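Local coordinates for sensor protein CpxA (PDB 3V67), which probably acts as a membrane-bound sensor histidine kinase of a two-component system, this piece being its periplasmic signal-sensing domain with a PAS fold, at residues Ser32-Leu37 / Leu41-Gly46; Arg55-Phe60 / Val67-Lys72. All coordinates share one frame; numbering follows the deposited sequence.

How the interactions relate
Interaction 1 (32-37 with 41-46) is a surface contact, its centre about 17 Å from that of the chain. It lies where the loop after helix 14-30 turns into helix 37-46, and one helical hydrogen bond, two leucines and loosely spaced charges carry it. Interaction 2 (55-60 with 67-72) is partly buried, its centre about 8 Å from the chain centre, and joins the hairpin at one edge of the antiparallel sheet through Arg57-Lys72 packing, a Phe59-Val67 contact and one backbone hydrogen bond. The two centres are about 12 Å apart. Leu41 packs on Phe60, and Glu45 faces Thr69 in a probable hydrogen bond too short to be trusted in detail, which brings helix and hairpin together.

Interaction 1: Ser32-Leu37 / Leu41-Gly46; sequences SKETDL and LFRVEG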
loop_
_atom_site.group_PDB
_atom_site.type_symbol
_atom_site.label_atom_id
_atom_site.label_comp_id
_atom_site.label_asym_id
_atom_site.label_seq_id
_atom_site.Cartn_x
_atom_site.Cartn_y
_atom_site.Cartn_z
ATOM N N SER A 32 19.843 0.268 -25.932
ATOM C CA SER A 32 19.419 1.032 -27.101
ATOM C C SER A 32 20.208 0.620 -28.340
ATOM O O SER A 32 19.736 0.763 -29.469
ATOM C CB SER A 32 19.579 2.533 -26.847
ATOM O OG SER A 32 20.931 2.864 -26.579
ATOM N N LYS A 33 21.411 0.103 -28.119
ATOM C CA LYS A 33 22.273 -0.325 -29.211
ATOM C C LYS A 33 21.864 -1.686 -29.767
ATOM O O LYS A 33 22.074 -1.970 -30.946
ATOM C CB LYS A 33 23.730 -0.368 -28.747
ATOM C CG LYS A 33 23.922 -1.008 -27.378
ATOM C CD LYS A 33 25.370 -1.418 -27.163
ATOM C CE LYS A 33 26.321 -0.263 -27.435
ATOM N NZ LYS A 33 27.013 0.188 -26.197
ATOM N N GLU A 34 21.277 -2.523 -28.917
ATOM C CA GLU A 34 20.959 -3.897 -29.298
ATOM C C GLU A 34 19.738 -3.990 -30.215
ATOM O O GLU A 34 18.703 -3.376 -29.953
ATOM C CB GLU A 34 20.770 -4.770 -28.055
ATOM C CG GLU A 34 20.601 -6.246 -28.365
ATOM C CD GLU A 34 21.736 -6.798 -29.203
ATOM O OE1 GLU A 34 21.452 -7.456 -30.225
ATOM O OE2 GLU A 34 22.912 -6.578 -28.841
ATOM N N THR A 35 19.869 -4.766 -31.287
ATOM C CA THR A 35 18.795 -4.925 -32.264
ATOM C C THR A 35 18.112 -6.285 -32.150
ATOM O O THR A 35 17.102 -6.536 -32.807
ATOM C CB THR A 35 19.310 -4.765 -33.708
ATOM O OG1 THR A 35 20.282 -5.781 -33.988
ATOM C CG2 THR A 35 19.937 -3.392 -33.907
ATOM N N ASP A 36 18.672 -7.165 -31.328
ATOM C CA ASP A 36 18.086 -8.485 -31.123
ATOM C C ASP A 36 17.319 -8.522 -29.810
ATOM O O ASP A 36 17.896 -8.338 -28.738
ATOM C CB ASP A 36 19.167 -9.566 -31.135
ATOM C CG ASP A 36 18.590 -10.966 -31.131
ATOM O OD1 ASP A 36 18.318 -11.497 -30.035
ATOM O OD2 ASP A 36 18.411 -11.541 -32.224
ATOM N N LEU A 37 16.013 -8.756 -29.902
ATOM C CA LEU A 37 15.147 -8.778 -28.730
ATOM C C LEU A 37 15.525 -9.920 -27.787
ATOM O O LEU A 37 15.610 -9.729 -26.572
ATOM C CB LEU A 37 13.681 -8.906 -29.156
ATOM C CG LEU A 37 12.587 -8.235 -28.313
ATOM C CD1 LEU A 37 11.542 -9.255 -27.884
ATOM C CD2 LEU A 37 13.155 -7.499 -27.102
ATOM N N LEU A 41 16.440 -9.765 -23.782
ATOM C CA LEU A 41 15.705 -10.482 -22.742
ATOM C C LEU A 41 16.635 -11.398 -21.966
ATOM O O LEU A 41 16.602 -11.446 -20.731
ATOM C CB LEU A 41 14.566 -11.293 -23.357
ATOM C CG LEU A 41 13.531 -10.501 -24.157
ATOM C CD1 LEU A 41 12.530 -11.438 -24.804
ATOM C CD2 LEU A 41 12.823 -9.490 -23.271
ATOM N N PHE A 42 17.470 -12.113 -22.711
ATOM C CA PHE A 42 18.475 -12.994 -22.135
ATOM C C PHE A 42 19.399 -12.239 -21.171
ATOM O O PHE A 42 19.569 -12.649 -20.020
ATOM C CB PHE A 42 19.282 -13.634 -23.267
ATOM C CG PHE A 42 20.275 -14.655 -22.809
ATOM C CD1 PHE A 42 19.867 -15.934 -22.470
ATOM C CD2 PHE A 42 21.623 -14.344 -22.737
ATOM C CE1 PHE A 42 20.783 -16.877 -22.053
ATOM C CE2 PHE A 42 22.544 -15.285 -22.321
ATOM C CZ PHE A 42 22.124 -16.553 -21.978
ATOM N N ARG A 43 19.983 -11.138 -21.644
ATOM C CA ARG A 43 20.859 -10.307 -20.816
ATOM C C ARG A 43 20.167 -9.779 -19.560
ATOM O O ARG A 43 20.697 -9.897 -18.457
ATOM C CB ARG A 43 21.400 -9.123 -21.621
ATOM C CG ARG A 43 22.714 -9.371 -22.341
ATOM C CD ARG A 43 23.173 -8.104 -23.048
ATOM N NE ARG A 43 24.445 -8.270 -23.743
ATOM C CZ ARG A 43 24.974 -7.359 -24.553
ATOM N NH1 ARG A 43 24.336 -6.215 -24.776
ATOM N NH2 ARG A 43 26.138 -7.590 -25.147
ATOM N N VAL A 44 18.993 -9.184 -19.744
ATOM C CA VAL A 44 18.230 -8.604 -18.643
ATOM C C VAL A 44 17.915 -9.631 -17.569
ATOM O O VAL A 44 18.127 -9.389 -16.382
ATOM C CB VAL A 44 16.909 -7.962 -19.141
ATOM C CG1 VAL A 44 15.915 -7.814 -17.998
ATOM C CG2 VAL A 44 17.184 -6.616 -19.790
ATOM N N GLU A 45 17.426 -10.787 -17.994
ATOM C CA GLU A 45 17.052 -11.834 -17.050
ATOM C C GLU A 45 18.274 -12.577 -16.512
ATOM O O GLU A 45 18.178 -13.338 -15.544
ATOM C CB GLU A 45 16.069 -12.797 -17.706
ATOM C CG GLU A 45 14.757 -12.102 -18.060
ATOM C CD GLU A 45 13.842 -12.967 -18.891
ATOM O OE1 GLU A 45 12.684 -13.173 -18.468
ATOM O OE2 GLU A 45 14.278 -13.437 -19.966
ATOM N N GLY A 46 19.425 -12.337 -17.131
ATOM C CA GLY A 46 20.661 -12.976 -16.722
ATOM C C GLY A 46 21.170 -12.519 -15.370
ATOM O O GLY A 46 21.940 -13.228 -14.727
#
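Leu37 and Leu41, one helical turn apart at the start of helix 37-46, carry most of this contact. Leu41 N donates to Leu37 O at 2.9 Å with an N-H...O angle of 167°, the i to i+4 bond of an alpha helix. In Leu41, CG lies beside its own backbone N and opposite the carbonyl carbon (chi1 -59°). That rotation brings Leu41 CG to 3.3 Å from Leu37 O, alongside the backbone bond. The Leu41 chain then runs on extended, and its CD1 meets Leu37 CD1 at 3.9 Å where the two side chains cross at a slant. Leu37 reaches this place with both torsions well off the staggered positions, so its conformation is less regular than that of Leu41. Leu37 also rests on Ala113, while Leu41 packs on Phe60 of strand 57-61.

The turn leading into the helix is organised by carboxylates. Glu34 folds back over its own loop, and its OE1 accepts the Asp36 N-H at 3.0 Å. The angle at the hydrogen is 148°, and the donor comes to the anti side of the carboxylate. Asp36 in turn occupies the N-cap position, its OD1 accepting the backbone N of Arg39 just beyond the segment.

Arg43, extended beyond CB, reaches from the helix toward this loop. Its NH1 stands 4.3 Å from Glu34 OE2, but the oxygen lies well out of the guanidinium plane and no N-H points at it, which leaves attraction between charges and no salt bridge. The chemistry therefore implies a helix start in which the directed interactions are the Leu41 N to Leu37 O bond and the Asp36 cap, with the leucine pair adding apolar contact and the Glu34-Arg43 attraction probably contributing only modestly at this exposed edge.

Interaction 2: Arg55-Phe60 / Val67-Lys72; sequences RPRVFF and VLTTDK
Arg57 and Lys72 pass each other in opposite directions at the open end of the beta hairpin of strands 57-61 and 67-68, at one edge of the antiparallel sheet of this PAS-fold domain; Arg57 begins the first strand and Lys72 lies a few residues past the second. Arg57, with CG anti to its backbone nitrogen (chi1 170°) and the rest of the chain extended, projects its guanidinium across to the returning chain. Lys72 is poorly ordered, so its distances are approximate: as modelled, CD sits over the centre of one face, 3.4 Å above the guanidinium plane, and Lys72 CB approaches Arg57 NH2 to 3.3 Å. The ring of Phe59 lies against the opposite face, with CZ offset toward the rim, so the flat group is sandwiched. At its edge stands Thr69 OG1, 3.6 Å from Arg57 NH2 and not bonded to it; Arg57 NH1 is held instead by Gln77, and Thr69 OG1 has a nearer polar neighbour in Glu45 OE1, too close to be trusted in detail. Arg57 NE and Lys72 NZ are like charges 3.8 Å apart, a repulsion probably eased by the weak bond of Lys72 NZ to Glu45 O.

Phe59 also reaches Val67, its CD1 lying 4.4 Å from Val67 CG1; helix 75-87 packs against both residues.

At Phe60 the backbones join. Leu68 N donates to Phe60 O at 2.8 Å with an N-H...O angle of 171°, and the same oxygen receives a CA-H contact from Val67 CA at 3.5 Å. The return direction is bridged by a water, which binds Phe60 N only weakly but donates to Leu68 O at 2.8 Å.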
loop_
_atom_site.group_PDB
_atom_site.type_symbol
_atom_site.label_atom_id
_atom_site.label_comp_id
_atom_site.label_asym_id
_atom_site.label_seq_id
_atom_site.Cartn_x
_atom_site.Cartn_y
_atom_site.Cartn_z
ATOM N N ARG A 55 15.702 -10.046 -5.163
ATOM C CA ARG A 55 15.574 -8.890 -6.043
ATOM C C ARG A 55 14.295 -8.939 -6.872
ATOM O O ARG A 55 13.835 -10.024 -7.238
ATOM C CB ARG A 55 16.793 -8.794 -6.962
ATOM C CG ARG A 55 18.051 -8.340 -6.254
ATOM C CD ARG A 55 19.280 -8.591 -7.098
ATOM N NE ARG A 55 19.704 -9.985 -7.071
ATOM C CZ ARG A 55 20.803 -10.440 -7.660
ATOM N NH1 ARG A 55 21.592 -9.612 -8.328
ATOM N NH2 ARG A 55 21.114 -11.727 -7.583
ATOM N N PRO A 56 13.708 -7.761 -7.152
ATOM C CA PRO A 56 12.538 -7.671 -8.029
ATOM C C PRO A 56 12.862 -8.257 -9.396
ATOM O O PRO A 56 13.912 -7.953 -9.958
ATOM C CB PRO A 56 12.303 -6.163 -8.151
ATOM C CG PRO A 56 12.924 -5.579 -6.930
ATOM C CD PRO A 56 14.106 -6.443 -6.622
ATOM N N ARG A 57 11.974 -9.100 -9.907
ATOM C CA ARG A 57 12.156 -9.726 -11.204
ATOM C C ARG A 57 11.396 -8.982 -12.295
ATOM O O ARG A 57 10.206 -8.725 -12.167
ATOM C CB ARG A 57 11.691 -11.178 -11.151
ATOM C CG ARG A 57 11.627 -11.827 -12.511
ATOM C CD ARG A 57 11.328 -13.305 -12.421
ATOM N NE ARG A 57 11.205 -13.879 -13.755
ATOM C CZ ARG A 57 10.853 -15.135 -14.000
ATOM N NH1 ARG A 57 10.588 -15.959 -12.994
ATOM N NH2 ARG A 57 10.764 -15.567 -15.252
ATOM N N VAL A 58 12.087 -8.644 -13.377
ATOM C CA VAL A 58 11.451 -7.951 -14.490
ATOM C C VAL A 58 10.865 -8.929 -15.510
ATOM O O VAL A 58 11.561 -9.819 -15.994
ATOM C CB VAL A 58 12.435 -6.988 -15.182
ATOM C CG1 VAL A 58 11.821 -6.421 -16.444
ATOM C CG2 VAL A 58 12.836 -5.868 -14.229
ATOM N N PHE A 59 9.578 -8.767 -15.811
ATOM C CA PHE A 59 8.905 -9.577 -16.823
ATOM C C PHE A 59 8.558 -8.719 -18.035
ATOM O O PHE A 59 8.496 -7.495 -17.944
ATOM C CB PHE A 59 7.595 -10.149 -16.287
ATOM C CG PHE A 59 7.751 -11.322 -15.357
ATOM C CD1 PHE A 59 7.733 -12.620 -15.843
ATOM C CD2 PHE A 59 7.862 -11.128 -13.989
ATOM C CE1 PHE A 59 7.842 -13.699 -14.984
ATOM C CE2 PHE A 59 7.973 -12.204 -13.126
ATOM C CZ PHE A 59 7.963 -13.489 -13.625
ATOM N N PHE A 60 8.296 -9.372 -19.159
ATOM C CA PHE A 60 7.898 -8.672 -20.368
ATOM C C PHE A 60 6.723 -9.365 -21.035
ATOM O O PHE A 60 6.517 -10.561 -20.855
ATOM C CB PHE A 60 9.068 -8.583 -21.349
ATOM C CG PHE A 60 10.214 -7.753 -20.847
ATOM C CD1 PHE A 60 10.160 -6.372 -20.910
ATOM C CD2 PHE A 60 11.344 -8.353 -20.311
ATOM C CE1 PHE A 60 11.208 -5.601 -20.444
ATOM C CE2 PHE A 60 12.396 -7.589 -19.850
ATOM C CZ PHE A 60 12.328 -6.209 -19.917
ATOM N N VAL A 67 3.372 -13.566 -22.610
ATOM C CA VAL A 67 4.528 -13.308 -21.755
ATOM C C VAL A 67 5.815 -13.702 -22.478
ATOM O O VAL A 67 5.905 -14.789 -23.047
ATOM C CB VAL A 67 4.433 -14.086 -20.417
ATOM C CG1 VAL A 67 5.674 -13.852 -19.565
ATOM C CG2 VAL A 67 3.183 -13.685 -19.652
ATOM N N LEU A 68 6.808 -12.816 -22.458
ATOM C CA LEU A 68 8.076 -13.074 -23.130
ATOM C C LEU A 68 9.193 -13.265 -22.121
ATOM O O LEU A 68 9.573 -12.331 -21.422
ATOM C CB LEU A 68 8.437 -11.917 -24.054
ATOM C CG LEU A 68 7.359 -11.475 -25.033
ATOM C CD1 LEU A 68 7.864 -10.332 -25.899
ATOM C CD2 LEU A 68 6.904 -12.646 -25.889
ATOM N N THR A 69 9.726 -14.480 -22.058
ATOM C CA THR A 69 10.810 -14.798 -21.136
ATOM C C THR A 69 11.536 -16.063 -21.564
ATOM O O THR A 69 10.954 -16.920 -22.224
ATOM C CB THR A 69 10.282 -14.955 -19.687
ATOM O OG1 THR A 69 11.381 -15.062 -18.771
ATOM C CG2 THR A 69 9.393 -16.190 -19.575
ATOM N N THR A 70 12.813 -16.158 -21.210
ATOM C CA THR A 70 13.521 -17.423 -21.287
ATOM C C THR A 70 13.113 -18.144 -20.020
ATOM O O THR A 70 13.114 -17.530 -18.957
ATOM C CB THR A 70 15.050 -17.213 -21.258
ATOM O OG1 THR A 70 15.502 -17.226 -19.900
ATOM C CG2 THR A 70 15.423 -15.886 -21.900
ATOM N N ASP A 71 12.752 -19.420 -20.096
ATOM C CA ASP A 71 12.208 -20.077 -18.904
ATOM C C ASP A 71 13.103 -19.971 -17.661
ATOM O O ASP A 71 14.286 -20.300 -17.708
ATOM C CB ASP A 71 11.870 -21.539 -19.179
ATOM C CG ASP A 71 11.079 -22.168 -18.053
ATOM O OD1 ASP A 71 9.845 -22.295 -18.194
ATOM O OD2 ASP A 71 11.687 -22.523 -17.023
ATOM N N LYS A 72 12.526 -19.500 -16.558
ATOM C CA LYS A 72 13.288 -19.288 -15.329
ATOM C C LYS A 72 12.933 -20.285 -14.217
ATOM O O LYS A 72 11.792 -20.741 -14.108
ATOM C CB LYS A 72 13.141 -17.840 -14.837
ATOM C CG LYS A 72 14.417 -17.245 -14.238
ATOM C CD LYS A 72 14.260 -15.761 -13.925
ATOM C CE LYS A 72 15.151 -14.906 -14.818
ATOM N NZ LYS A 72 14.888 -13.447 -14.641
HETATM O O HOH W 1 10.093 -11.863 -18.732
#